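Local atomic coordinates of aldehyde dehydrogenase 12 (Zea mays, PDB entry 6D97), a protein that oxidises L-glutamate gamma-semialdehyde with NAD+, the last step of proline catabolism in plants. Residues P27-V32 / D128-L133; V149-K154 / P201-L206; G216-L221 / D247-N252; N483-A488 / Q499-G504. All coordinates share one frame; numbering follows the deposited sequence.

Contact 1 of 4, residues P27-V32 / D128-L133; sequences PSFATV and DFFAKL
An aromatic cluster of F29, F129 and F130 fastens the N-terminal loop to helix 124-137, a useful example of how a segment without regular structure can be held against a helix chiefly by apolar side-chain packing. The ring-to-ring contacts are of two kinds. F29 presents its edge to the face of F129 in an offset T-shaped pair, the planes at 89° and the side chains meeting tip to tip. Toward F130 the same ring lies nearly parallel but slid aside, so that the two scarcely overlap and the nearest atoms are F29 CZ and F130 CE2, 3.6 Å apart. F29 reaches both partners with CG in the crowded position between backbone N and carbonyl carbon (chi1 60°).

Aliphatic groups also touch F129, whose own CG is anti to the backbone N. P27 CD touches its CD1 at 3.5 Å and A30 CB its CZ at 3.6 Å. An alanine at F129 would probably cost the loop most of its grip on the helix, since the contacts of P27, A30 and F29 with this ring would all go. V32 CG1 adds a tip-to-tip contact with L133 CD2.

No hydrogen bond crosses between the two segments. A type I turn, closed by A30 N to P27 O, brings P27, F29 and A30 round to F129, while K132 NZ bridges one helical turn back to the syn lone pair of D128 OD2. Across the interface, the carbonyl oxygen V32 O lies at the edge of the F129 ring, in its plane, 3.2 Å from CE1.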
loop_
_atom_site.group_PDB
_atom_site.type_symbol
_atom_site.label_atom_id
_atom_site.label_comp_id
_atom_site.label_asym_id
_atom_site.label_seq_id
_atom_site.Cartn_x
_atom_site.Cartn_y
_atom_site.Cartn_z
ATOM N N PRO A 27 17.963 15.575 -34.788
ATOM C CA PRO A 27 18.113 16.287 -33.512
ATOM C C PRO A 27 19.567 16.542 -33.149
ATOM O O PRO A 27 20.492 15.932 -33.689
ATOM C CB PRO A 27 17.459 15.335 -32.503
ATOM C CG PRO A 27 16.520 14.514 -33.326
ATOM C CD PRO A 27 17.227 14.313 -34.626
ATOM N N SER A 28 19.742 17.447 -32.182
ATOM C CA SER A 28 21.072 17.919 -31.803
ATOM C C SER A 28 21.936 16.789 -31.255
ATOM O O SER A 28 23.119 16.677 -31.600
ATOM C CB SER A 28 20.943 19.047 -30.776
ATOM O OG SER A 28 22.134 19.205 -30.026
ATOM N N PHE A 29 21.363 15.934 -30.411
ATOM C CA PHE A 29 22.142 14.867 -29.800
ATOM C C PHE A 29 22.546 13.796 -30.803
ATOM O O PHE A 29 23.423 12.978 -30.500
ATOM C CB PHE A 29 21.349 14.227 -28.665
ATOM C CG PHE A 29 20.051 13.614 -29.107
ATOM C CD1 PHE A 29 20.018 12.324 -29.610
ATOM C CD2 PHE A 29 18.864 14.324 -29.019
ATOM C CE1 PHE A 29 18.834 11.754 -30.020
ATOM C CE2 PHE A 29 17.670 13.756 -29.426
ATOM C CZ PHE A 29 17.657 12.468 -29.928
ATOM N N ALA A 30 21.921 13.775 -31.977
ATOM C CA ALA A 30 22.080 12.651 -32.885
ATOM C C ALA A 30 23.426 12.694 -33.593
ATOM O O ALA A 30 23.933 13.762 -33.948
ATOM C CB ALA A 30 20.947 12.643 -33.911
ATOM N N THR A 31 24.011 11.514 -33.782
ATOM C CA THR A 31 25.180 11.335 -34.633
ATOM C C THR A 31 24.851 10.531 -35.883
ATOM O O THR A 31 25.763 10.143 -36.618
ATOM C CB THR A 31 26.314 10.659 -33.856
ATOM O OG1 THR A 31 25.867 9.400 -33.339
ATOM C CG2 THR A 31 26.773 11.542 -32.706
ATOM N N VAL A 32 23.569 10.283 -36.142
ATOM C CA VAL A 32 23.138 9.455 -37.259
ATOM C C VAL A 32 21.858 10.035 -37.844
ATOM O O VAL A 32 21.035 10.613 -37.131
ATOM C CB VAL A 32 22.933 7.984 -36.828
ATOM C CG1 VAL A 32 21.771 7.861 -35.847
ATOM C CG2 VAL A 32 22.711 7.085 -38.031
ATOM N N ASP A 128 9.838 11.056 -34.526
ATOM C CA ASP A 128 10.043 10.536 -35.871
ATOM C C ASP A 128 11.462 10.008 -36.052
ATOM O O ASP A 128 11.667 8.965 -36.684
ATOM C CB ASP A 128 9.731 11.632 -36.887
ATOM C CG ASP A 128 9.882 11.161 -38.309
ATOM O OD1 ASP A 128 9.066 10.326 -38.749
ATOM O OD2 ASP A 128 10.819 11.626 -38.986
ATOM N N PHE A 129 12.450 10.712 -35.495
ATOM C CA PHE A 129 13.835 10.258 -35.569
ATOM C C PHE A 129 13.986 8.853 -35.000
ATOM O O PHE A 129 14.541 7.960 -35.648
ATOM C CB PHE A 129 14.740 11.244 -34.826
ATOM C CG PHE A 129 16.137 10.745 -34.606
ATOM C CD1 PHE A 129 17.111 10.922 -35.572
ATOM C CD2 PHE A 129 16.481 10.113 -33.419
ATOM C CE1 PHE A 129 18.401 10.469 -35.372
ATOM C CE2 PHE A 129 17.767 9.655 -33.210
ATOM C CZ PHE A 129 18.732 9.835 -34.189
ATOM N N PHE A 130 13.477 8.636 -33.785
ATOM C CA PHE A 130 13.638 7.335 -33.145
ATOM C C PHE A 130 12.790 6.267 -33.826
ATOM O O PHE A 130 13.221 5.118 -33.953
ATOM C CB PHE A 130 13.301 7.436 -31.658
ATOM C CG PHE A 130 14.467 7.853 -30.808
ATOM C CD1 PHE A 130 15.520 6.979 -30.582
ATOM C CD2 PHE A 130 14.518 9.119 -30.247
ATOM C CE1 PHE A 130 16.595 7.353 -29.804
ATOM C CE2 PHE A 130 15.587 9.498 -29.463
ATOM C CZ PHE A 130 16.629 8.616 -29.244
ATOM N N ALA A 131 11.583 6.625 -34.271
ATOM C CA ALA A 131 10.752 5.663 -34.988
ATOM C C ALA A 131 11.430 5.200 -36.270
ATOM O O ALA A 131 11.438 4.005 -36.583
ATOM C CB ALA A 131 9.387 6.275 -35.293
ATOM N N LYS A 132 12.015 6.136 -37.023
ATOM C CA LYS A 132 12.695 5.771 -38.260
ATOM C C LYS A 132 13.952 4.960 -37.984
ATOM O O LYS A 132 14.228 3.986 -38.690
ATOM C CB LYS A 132 13.042 7.022 -39.062
ATOM C CG LYS A 132 12.175 7.233 -40.286
ATOM C CD LYS A 132 11.317 8.468 -40.125
ATOM C CE LYS A 132 10.600 8.808 -41.422
ATOM N NZ LYS A 132 10.344 10.268 -41.553
ATOM N N LEU A 133 14.729 5.351 -36.973
ATOM C CA LEU A 133 15.939 4.607 -36.642
ATOM C C LEU A 133 15.610 3.182 -36.216
ATOM O O LEU A 133 16.316 2.239 -36.591
ATOM C CB LEU A 133 16.719 5.330 -35.546
ATOM C CG LEU A 133 18.149 4.847 -35.322
ATOM C CD1 LEU A 133 18.925 4.849 -36.616
ATOM C CD2 LEU A 133 18.838 5.732 -34.304
#

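Contact 2 of 4, residues V149-K154 / P201-L206; sequences VQVSQK and PLEIPL
S152 OG is the best-held side-chain polar atom facing across this helix-helix packing, and one hydrogen bond grips it: that to the carbonyl O of E148, one turn back in its own helix. The torsion suits the bond, for OG is anti to the carbonyl carbon and beside the backbone N (chi1 -51°). The packing sets helix 142-157 against the start of helix 203-214, the helix between strands 191-196 and 218-223 in a beta-alpha-beta unit of the Rossmann-type NAD-binding fold. With its polar need met at home, the serine can serve as a small surface for leucines. L202 CD2 lies 3.5 Å from S152 OG, and L206 CD2 lies 3.5 Å from S152 CB, so two leucines one turn apart close on one short side chain. At this point the backbones come near, with the CA atoms of S152 and E203 5.5 Å apart.

No hydrogen bond joins the two segments directly. Instead E148 OE1 accepts from both L202 N and E203 N, and its charge would probably favour the N-terminal end of helix 203-214. V149 points its CB away, yet CG2, beside the backbone N, still meets L202 CD2 at 4.1 Å. At the other flank the fully extended E203 lays its carboxylate across a valine: V151 CG1 is 3.5 Å from E203 OE2.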
loop_
_atom_site.group_PDB
_atom_site.type_symbol
_atom_site.label_atom_id
_atom_site.label_comp_id
_atom_site.label_asym_id
_atom_site.label_seq_id
_atom_site.Cartn_x
_atom_site.Cartn_y
_atom_site.Cartn_z
ATOM N N VAL A 149 8.360 4.406 -29.204
ATOM C CA VAL A 149 8.800 5.696 -28.689
ATOM C C VAL A 149 7.740 6.296 -27.774
ATOM O O VAL A 149 8.062 6.924 -26.758
ATOM C CB VAL A 149 9.147 6.643 -29.848
ATOM C CG1 VAL A 149 9.934 7.827 -29.325
ATOM C CG2 VAL A 149 9.931 5.901 -30.914
ATOM N N GLN A 150 6.464 6.121 -28.121
ATOM C CA GLN A 150 5.388 6.681 -27.312
ATOM C C GLN A 150 5.350 6.041 -25.929
ATOM O O GLN A 150 5.204 6.735 -24.915
ATOM C CB GLN A 150 4.051 6.505 -28.030
ATOM C CG GLN A 150 3.829 7.494 -29.158
ATOM C CD GLN A 150 2.704 7.082 -30.087
ATOM O OE1 GLN A 150 2.400 5.895 -30.224
ATOM N NE2 GLN A 150 2.076 8.063 -30.729
ATOM N N VAL A 151 5.472 4.712 -25.870
ATOM C CA VAL A 151 5.550 4.027 -24.581
ATOM C C VAL A 151 6.731 4.553 -23.777
ATOM O O VAL A 151 6.611 4.853 -22.583
ATOM C CB VAL A 151 5.647 2.504 -24.782
ATOM C CG1 VAL A 151 6.027 1.823 -23.474
ATOM C CG2 VAL A 151 4.339 1.946 -25.320
ATOM N N SER A 152 7.894 4.665 -24.425
ATOM C CA SER A 152 9.077 5.199 -23.758
ATOM C C SER A 152 8.823 6.606 -23.235
ATOM O O SER A 152 9.188 6.933 -22.100
ATOM C CB SER A 152 10.266 5.189 -24.720
ATOM O OG SER A 152 10.420 3.918 -25.321
ATOM N N GLN A 153 8.180 7.449 -24.047
ATOM C CA GLN A 153 7.936 8.832 -23.650
ATOM C C GLN A 153 6.997 8.896 -22.452
ATOM O O GLN A 153 7.235 9.648 -21.499
ATOM C CB GLN A 153 7.372 9.616 -24.839
ATOM C CG GLN A 153 7.421 11.127 -24.699
ATOM C CD GLN A 153 6.264 11.681 -23.902
ATOM O OE1 GLN A 153 5.213 11.047 -23.784
ATOM N NE2 GLN A 153 6.452 12.872 -23.344
ATOM N N LYS A 154 5.926 8.094 -22.480
ATOM C CA LYS A 154 4.968 8.077 -21.378
ATOM C C LYS A 154 5.602 7.552 -20.096
ATOM O O LYS A 154 5.341 8.081 -19.009
ATOM C CB LYS A 154 3.749 7.235 -21.760
ATOM C CG LYS A 154 2.673 8.008 -22.513
ATOM C CD LYS A 154 1.916 8.933 -21.569
ATOM C CE LYS A 154 0.989 9.872 -22.320
ATOM N NZ LYS A 154 1.736 10.896 -23.097
ATOM N N PRO A 201 14.336 -2.126 -29.810
ATOM C CA PRO A 201 15.651 -1.508 -29.574
ATOM C C PRO A 201 15.624 -0.324 -28.620
ATOM O O PRO A 201 16.699 0.129 -28.203
ATOM C CB PRO A 201 16.090 -1.068 -30.980
ATOM C CG PRO A 201 15.165 -1.772 -31.936
ATOM C CD PRO A 201 13.880 -1.944 -31.197
ATOM N N LEU A 202 14.452 0.198 -28.268
ATOM C CA LEU A 202 14.351 1.345 -27.375
ATOM C C LEU A 202 13.582 1.035 -26.102
ATOM O O LEU A 202 14.090 1.274 -25.000
ATOM C CB LEU A 202 13.688 2.524 -28.104
ATOM C CG LEU A 202 13.482 3.782 -27.256
ATOM C CD1 LEU A 202 14.824 4.433 -26.948
ATOM C CD2 LEU A 202 12.554 4.760 -27.951
ATOM N N GLU A 203 12.370 0.490 -26.227
ATOM C CA GLU A 203 11.451 0.403 -25.094
ATOM C C GLU A 203 12.015 -0.459 -23.972
ATOM O O GLU A 203 12.027 -0.046 -22.807
ATOM C CB GLU A 203 10.104 -0.145 -25.564
ATOM C CG GLU A 203 9.066 -0.289 -24.468
ATOM C CD GLU A 203 7.762 -0.856 -24.993
ATOM O OE1 GLU A 203 7.501 -0.726 -26.209
ATOM O OE2 GLU A 203 6.999 -1.439 -24.197
ATOM N N ILE A 204 12.474 -1.663 -24.296
ATOM C CA ILE A 204 12.943 -2.593 -23.269
ATOM C C ILE A 204 14.210 -2.058 -22.603
ATOM O O ILE A 204 14.227 -1.913 -21.372
ATOM C CB ILE A 204 13.163 -4.003 -23.842
ATOM C CG1 ILE A 204 11.841 -4.607 -24.316
ATOM C CG2 ILE A 204 13.832 -4.888 -22.807
ATOM C CD1 ILE A 204 12.006 -5.933 -25.018
ATOM N N PRO A 205 15.285 -1.743 -23.343
ATOM C CA PRO A 205 16.500 -1.267 -22.656
ATOM C C PRO A 205 16.319 0.048 -21.913
ATOM O O PRO A 205 16.851 0.194 -20.807
ATOM C CB PRO A 205 17.524 -1.150 -23.794
ATOM C CG PRO A 205 16.723 -1.097 -25.037
ATOM C CD PRO A 205 15.515 -1.908 -24.792
ATOM N N LEU A 206 15.579 1.009 -22.478
ATOM C CA LEU A 206 15.413 2.295 -21.802
ATOM C C LEU A 206 14.676 2.137 -20.478
ATOM O O LEU A 206 15.076 2.721 -19.463
ATOM C CB LEU A 206 14.671 3.286 -22.700
ATOM C CG LEU A 206 14.241 4.594 -22.025
ATOM C CD1 LEU A 206 15.455 5.419 -21.630
ATOM C CD2 LEU A 206 13.303 5.403 -22.907
#

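Contact 3 of 4, residues G216-L221 / D247-N252; sequences GNKPVL and DMDFIN
Three backbone hydrogen bonds join strands 218-221 and 249-251 in parallel, the two strands of a beta-alpha-beta crossover whose connection runs through helix 229-240 in the Rossmann-type NAD-binding fold. D249 N donates to P219 O, L221 N to D249 O at 2.9 Å, and I251 N to L221 O at 3.0 Å. The outer two donors lie in the plane of the carbonyl they address; L221 N stands 32° above that of D249.

Side chains next to this backbone seam sort by face. L221 and F250 share one face, lying side by side and pointing the same way, with L221 CD2 4.1 Å from F250 CD1. M248 bends at chi2 and chi3 so that its CE meets L221 CB. On the face with V220 and D249, V220 CG2 packs on I251 CG2 at 3.7 Å.

Further out, the charged ends look to other partners. K218 NZ and D249 OD2, 4.5 Å apart, stop short of a salt bridge; S88 serves both, its carbonyl O hydrogen-bonded to K218 NZ and its OG to D249 OD2. Strand 249-251 is outermost within this chain in the five-stranded parallel sheet, while 218-223 is flanked also by 191-196 and carries K222, which binds NAD, directly after L221. Before the strand, G216 closes helix 203-214 in a Schellman motif at a positive phi. The hydrogen-bond pattern ends at P219, which has no N-H to offer: its CD rests 3.5 Å from D247 O.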
loop_
_atom_site.group_PDB
_atom_site.type_symbol
_atom_site.label_atom_id
_atom_site.label_comp_id
_atom_site.label_asym_id
_atom_site.label_seq_id
_atom_site.Cartn_x
_atom_site.Cartn_y
_atom_site.Cartn_z
ATOM N N GLY A 216 19.010 3.294 -7.479
ATOM C CA GLY A 216 20.339 3.524 -6.970
ATOM C C GLY A 216 21.421 2.580 -7.465
ATOM O O GLY A 216 22.500 2.541 -6.859
ATOM N N ASN A 217 21.174 1.827 -8.531
ATOM C CA ASN A 217 22.175 0.925 -9.076
ATOM C C ASN A 217 23.051 1.647 -10.096
ATOM O O ASN A 217 22.719 2.731 -10.585
ATOM C CB ASN A 217 21.510 -0.287 -9.730
ATOM C CG ASN A 217 20.539 -0.995 -8.803
ATOM O OD1 ASN A 217 20.946 -1.753 -7.924
ATOM N ND2 ASN A 217 19.248 -0.751 -8.998
ATOM N N LYS A 218 24.193 1.033 -10.404
ATOM C CA LYS A 218 25.012 1.458 -11.534
ATOM C C LYS A 218 25.001 0.349 -12.575
ATOM O O LYS A 218 25.639 -0.695 -12.370
ATOM C CB LYS A 218 26.445 1.784 -11.112
ATOM C CG LYS A 218 27.361 2.059 -12.292
ATOM C CD LYS A 218 28.664 2.699 -11.880
ATOM C CE LYS A 218 29.505 2.996 -13.113
ATOM N NZ LYS A 218 30.755 3.732 -12.778
ATOM N N PRO A 219 24.279 0.513 -13.676
ATOM C CA PRO A 219 24.165 -0.565 -14.657
ATOM C C PRO A 219 25.176 -0.464 -15.784
ATOM O O PRO A 219 25.656 0.613 -16.148
ATOM C CB PRO A 219 22.743 -0.366 -15.197
ATOM C CG PRO A 219 22.574 1.119 -15.169
ATOM C CD PRO A 219 23.380 1.634 -13.990
ATOM N N VAL A 220 25.500 -1.628 -16.333
ATOM C CA VAL A 220 26.123 -1.739 -17.643
ATOM C C VAL A 220 25.067 -2.302 -18.582
ATOM O O VAL A 220 24.434 -3.323 -18.280
ATOM C CB VAL A 220 27.394 -2.610 -17.608
ATOM C CG1 VAL A 220 27.095 -4.021 -17.102
ATOM C CG2 VAL A 220 28.042 -2.645 -18.982
ATOM N N LEU A 221 24.828 -1.602 -19.685
ATOM C CA LEU A 221 23.742 -1.926 -20.597
ATOM C C LEU A 221 24.302 -2.526 -21.877
ATOM O O LEU A 221 25.187 -1.940 -22.510
ATOM C CB LEU A 221 22.904 -0.686 -20.917
ATOM C CG LEU A 221 21.876 -0.892 -22.030
ATOM C CD1 LEU A 221 20.815 -1.907 -21.635
ATOM C CD2 LEU A 221 21.235 0.424 -22.410
ATOM N N ASP A 247 27.385 7.409 -14.320
ATOM C CA ASP A 247 26.316 6.617 -13.725
ATOM C C ASP A 247 26.024 5.320 -14.475
ATOM O O ASP A 247 25.428 4.410 -13.889
ATOM C CB ASP A 247 25.033 7.447 -13.620
ATOM C CG ASP A 247 25.005 8.316 -12.378
ATOM O OD1 ASP A 247 26.085 8.548 -11.797
ATOM O OD2 ASP A 247 23.908 8.760 -11.976
ATOM N N MET A 248 26.420 5.201 -15.742
ATOM C CA MET A 248 26.148 3.968 -16.469
ATOM C C MET A 248 27.196 3.748 -17.550
ATOM O O MET A 248 27.898 4.672 -17.970
ATOM C CB MET A 248 24.740 3.968 -17.084
ATOM C CG MET A 248 24.523 4.955 -18.232
ATOM S SD MET A 248 24.969 4.345 -19.878
ATOM C CE MET A 248 23.769 3.038 -20.114
ATOM N N ASP A 249 27.276 2.498 -18.006
ATOM C CA ASP A 249 28.148 2.102 -19.097
ATOM C C ASP A 249 27.330 1.425 -20.188
ATOM O O ASP A 249 26.251 0.882 -19.938
ATOM C CB ASP A 249 29.254 1.158 -18.618
ATOM C CG ASP A 249 30.158 1.803 -17.596
ATOM O OD1 ASP A 249 30.645 2.924 -17.851
ATOM O OD2 ASP A 249 30.371 1.195 -16.532
ATOM N N PHE A 250 27.877 1.441 -21.401
ATOM C CA PHE A 250 27.215 0.897 -22.583
ATOM C C PHE A 250 28.220 0.026 -23.319
ATOM O O PHE A 250 29.244 0.531 -23.787
ATOM C CB PHE A 250 26.710 2.040 -23.472
ATOM C CG PHE A 250 25.871 1.602 -24.637
ATOM C CD1 PHE A 250 24.715 0.859 -24.447
ATOM C CD2 PHE A 250 26.220 1.979 -25.925
ATOM C CE1 PHE A 250 23.935 0.479 -25.527
ATOM C CE2 PHE A 250 25.451 1.604 -27.009
ATOM C CZ PHE A 250 24.304 0.853 -26.813
ATOM N N ILE A 251 27.954 -1.275 -23.406
ATOM C CA ILE A 251 28.884 -2.215 -24.024
ATOM C C ILE A 251 28.207 -2.875 -25.218
ATOM O O ILE A 251 27.030 -3.250 -25.150
ATOM C CB ILE A 251 29.393 -3.270 -23.020
ATOM C CG1 ILE A 251 30.407 -4.199 -23.697
ATOM C CG2 ILE A 251 28.242 -4.069 -22.426
ATOM C CD1 ILE A 251 31.208 -5.059 -22.734
ATOM N N ASN A 252 28.944 -2.990 -26.319
ATOM C CA ASN A 252 28.525 -3.757 -27.482
ATOM C C ASN A 252 29.453 -4.956 -27.619
ATOM O O ASN A 252 30.678 -4.803 -27.565
ATOM C CB ASN A 252 28.561 -2.909 -28.757
ATOM C CG ASN A 252 27.673 -1.678 -28.681
ATOM O OD1 ASN A 252 26.509 -1.712 -29.074
ATOM N ND2 ASN A 252 28.234 -0.573 -28.206
#

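Contact 4 of 4, residues N483-A488 / Q499-G504; sequences NGTTYA and QNHWFG
This is a buried packing of a loop against the start of a strand, held by one side-chain hydrogen bond, at the margin of the seven-stranded mixed sheet. T485 OG1 donates to G504 O at 3.0 Å, in the carbonyl plane and on a lone pair. The same oxygen receives a weak bond from W502 NE1 and a CA-H...O contact from G484, so three groups converge on it. G484 must be this lean: a CB would point toward the loop and clash with G504 O.

Strand 485-488 is the outermost of its sheet within the chain, but a strand of the third subunit pairs with it in parallel and carries the sheet across the interface. Such sheet extension is familiar in oligomeric aldehyde dehydrogenases. R528, in strand 526-533 of that subunit, also bonds N483 O.

H501 lies beside Y487, the ring planes oblique at 72°. Its ring is fixed by ND1, which donates to W502 O at 3.0 Å from above the carbonyl plane. A leucine at H501 would lose that bond and would probably loosen both the loop and its hold on the tyrosine. Y487 OH sits in the plane of the imidazole, at its edge, 3.4 Å from H501 CE1.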
loop_
_atom_site.group_PDB
_atom_site.type_symbol
_atom_site.label_atom_id
_atom_site.label_comp_id
_atom_site.label_asym_id
_atom_site.label_seq_id
_atom_site.Cartn_x
_atom_site.Cartn_y
_atom_site.Cartn_z
ATOM N N ASN A 483 -0.313 -17.396 -17.039
ATOM C CA ASN A 483 0.483 -16.434 -17.809
ATOM C C ASN A 483 0.495 -15.037 -17.194
ATOM O O ASN A 483 -0.548 -14.497 -16.821
ATOM C CB ASN A 483 -0.033 -16.372 -19.244
ATOM C CG ASN A 483 0.351 -17.593 -20.044
ATOM O OD1 ASN A 483 0.473 -18.694 -19.504
ATOM N ND2 ASN A 483 0.565 -17.402 -21.336
ATOM N N GLY A 484 1.695 -14.456 -17.101
ATOM C CA GLY A 484 1.892 -13.298 -16.241
ATOM C C GLY A 484 1.221 -12.034 -16.736
ATOM O O GLY A 484 1.038 -11.083 -15.972
ATOM N N THR A 485 0.858 -11.996 -18.016
ATOM C CA THR A 485 0.191 -10.830 -18.600
ATOM C C THR A 485 -0.970 -11.348 -19.444
ATOM O O THR A 485 -0.841 -11.537 -20.657
ATOM C CB THR A 485 1.144 -9.981 -19.421
ATOM O OG1 THR A 485 2.362 -9.785 -18.693
ATOM C CG2 THR A 485 0.507 -8.636 -19.697
ATOM N N THR A 486 -2.108 -11.557 -18.794
ATOM C CA THR A 486 -3.275 -12.161 -19.416
ATOM C C THR A 486 -4.367 -11.116 -19.590
ATOM O O THR A 486 -4.720 -10.414 -18.637
ATOM C CB THR A 486 -3.792 -13.327 -18.574
ATOM O OG1 THR A 486 -2.757 -14.309 -18.437
ATOM C CG2 THR A 486 -5.001 -13.958 -19.240
ATOM N N TYR A 487 -4.898 -11.019 -20.805
ATOM C CA TYR A 487 -5.998 -10.119 -21.122
ATOM C C TYR A 487 -7.287 -10.923 -21.240
ATOM O O TYR A 487 -7.291 -12.029 -21.788
ATOM C CB TYR A 487 -5.732 -9.355 -22.421
ATOM C CG TYR A 487 -4.464 -8.522 -22.425
ATOM C CD1 TYR A 487 -3.215 -9.121 -22.546
ATOM C CD2 TYR A 487 -4.519 -7.137 -22.331
ATOM C CE1 TYR A 487 -2.058 -8.369 -22.564
ATOM C CE2 TYR A 487 -3.364 -6.376 -22.339
ATOM C CZ TYR A 487 -2.138 -6.997 -22.455
ATOM O OH TYR A 487 -0.989 -6.240 -22.472
ATOM N N ALA A 488 -8.381 -10.365 -20.724
ATOM C CA ALA A 488 -9.653 -11.076 -20.660
ATOM C C ALA A 488 -10.784 -10.135 -21.041
ATOM O O ALA A 488 -10.887 -9.032 -20.498
ATOM C CB ALA A 488 -9.897 -11.654 -19.260
ATOM N N GLN A 499 2.915 1.073 -20.620
ATOM C CA GLN A 499 3.635 1.317 -19.378
ATOM C C GLN A 499 2.719 1.457 -18.169
ATOM O O GLN A 499 3.221 1.492 -17.041
ATOM C CB GLN A 499 4.491 2.575 -19.512
ATOM C CG GLN A 499 3.698 3.874 -19.426
ATOM C CD GLN A 499 2.699 4.049 -20.563
ATOM O OE1 GLN A 499 2.989 3.743 -21.719
ATOM N NE2 GLN A 499 1.512 4.541 -20.232
ATOM N N ASN A 500 1.405 1.552 -18.366
ATOM C CA ASN A 500 0.511 1.735 -17.230
ATOM C C ASN A 500 0.198 0.440 -16.495
ATOM O O ASN A 500 -0.410 0.497 -15.420
ATOM C CB ASN A 500 -0.795 2.402 -17.671
ATOM C CG ASN A 500 -1.362 1.801 -18.935
ATOM O OD1 ASN A 500 -0.848 2.041 -20.025
ATOM N ND2 ASN A 500 -2.439 1.031 -18.802
ATOM N N HIS A 501 0.584 -0.719 -17.025
ATOM C CA HIS A 501 0.421 -1.937 -16.251
ATOM C C HIS A 501 1.575 -2.890 -16.528
ATOM O O HIS A 501 2.345 -2.728 -17.479
ATOM C CB HIS A 501 -0.935 -2.610 -16.509
ATOM C CG HIS A 501 -1.112 -3.135 -17.898
ATOM N ND1 HIS A 501 -0.525 -4.301 -18.335
ATOM C CD2 HIS A 501 -1.838 -2.667 -18.939
ATOM C CE1 HIS A 501 -0.870 -4.521 -19.592
ATOM N NE2 HIS A 501 -1.670 -3.547 -19.981
ATOM N N TRP A 502 1.680 -3.878 -15.649
ATOM C CA TRP A 502 2.772 -4.836 -15.657
ATOM C C TRP A 502 2.858 -5.585 -16.981
ATOM O O TRP A 502 1.841 -5.927 -17.592
ATOM C CB TRP A 502 2.561 -5.817 -14.499
ATOM C CG TRP A 502 3.365 -7.079 -14.538
ATOM C CD1 TRP A 502 3.152 -8.178 -15.330
ATOM C CD2 TRP A 502 4.484 -7.397 -13.705
ATOM N NE1 TRP A 502 4.088 -9.145 -15.057
ATOM C CE2 TRP A 502 4.914 -8.693 -14.062
ATOM C CE3 TRP A 502 5.170 -6.710 -12.696
ATOM C CZ2 TRP A 502 6.005 -9.314 -13.451
ATOM C CZ3 TRP A 502 6.253 -7.329 -12.090
ATOM C CH2 TRP A 502 6.655 -8.621 -12.469
ATOM N N PHE A 503 4.088 -5.825 -17.427
ATOM C CA PHE A 503 4.380 -6.815 -18.454
ATOM C C PHE A 503 5.508 -7.696 -17.945
ATOM O O PHE A 503 6.540 -7.192 -17.490
ATOM C CB PHE A 503 4.770 -6.177 -19.793
ATOM C CG PHE A 503 5.179 -7.180 -20.844
ATOM C CD1 PHE A 503 4.244 -7.718 -21.710
ATOM C CD2 PHE A 503 6.500 -7.589 -20.962
ATOM C CE1 PHE A 503 4.617 -8.635 -22.677
ATOM C CE2 PHE A 503 6.875 -8.512 -21.924
ATOM C CZ PHE A 503 5.931 -9.028 -22.785
ATOM N N GLY A 504 5.307 -9.005 -18.026
ATOM C CA GLY A 504 6.267 -9.959 -17.533
ATOM C C GLY A 504 5.624 -11.314 -17.343
ATOM O O GLY A 504 4.396 -11.442 -17.313
#

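In the fold
All four contacts are buried, yet their chemistry follows their place. Contact 3 lies within a sheet and rests on backbone bonds; contacts 1 and 2 pack side chains on helices and have no hydrogen bond across them; contact 4 combines a threonine-to-carbonyl bond with ring packing near a subunit interface. Contact 2 is the hub, about 10 Å from the centre of the chain. V149 meets F130 of contact 1, P205 meets L221 of contact 3, and V151 and K154 meet Q499 of contact 4. Contacts 1, 3 and 4 do not touch one another. Helix 203-214 is followed in the chain by strand 218-223, so contacts 2 and 3 share one run of the NAD-binding fold.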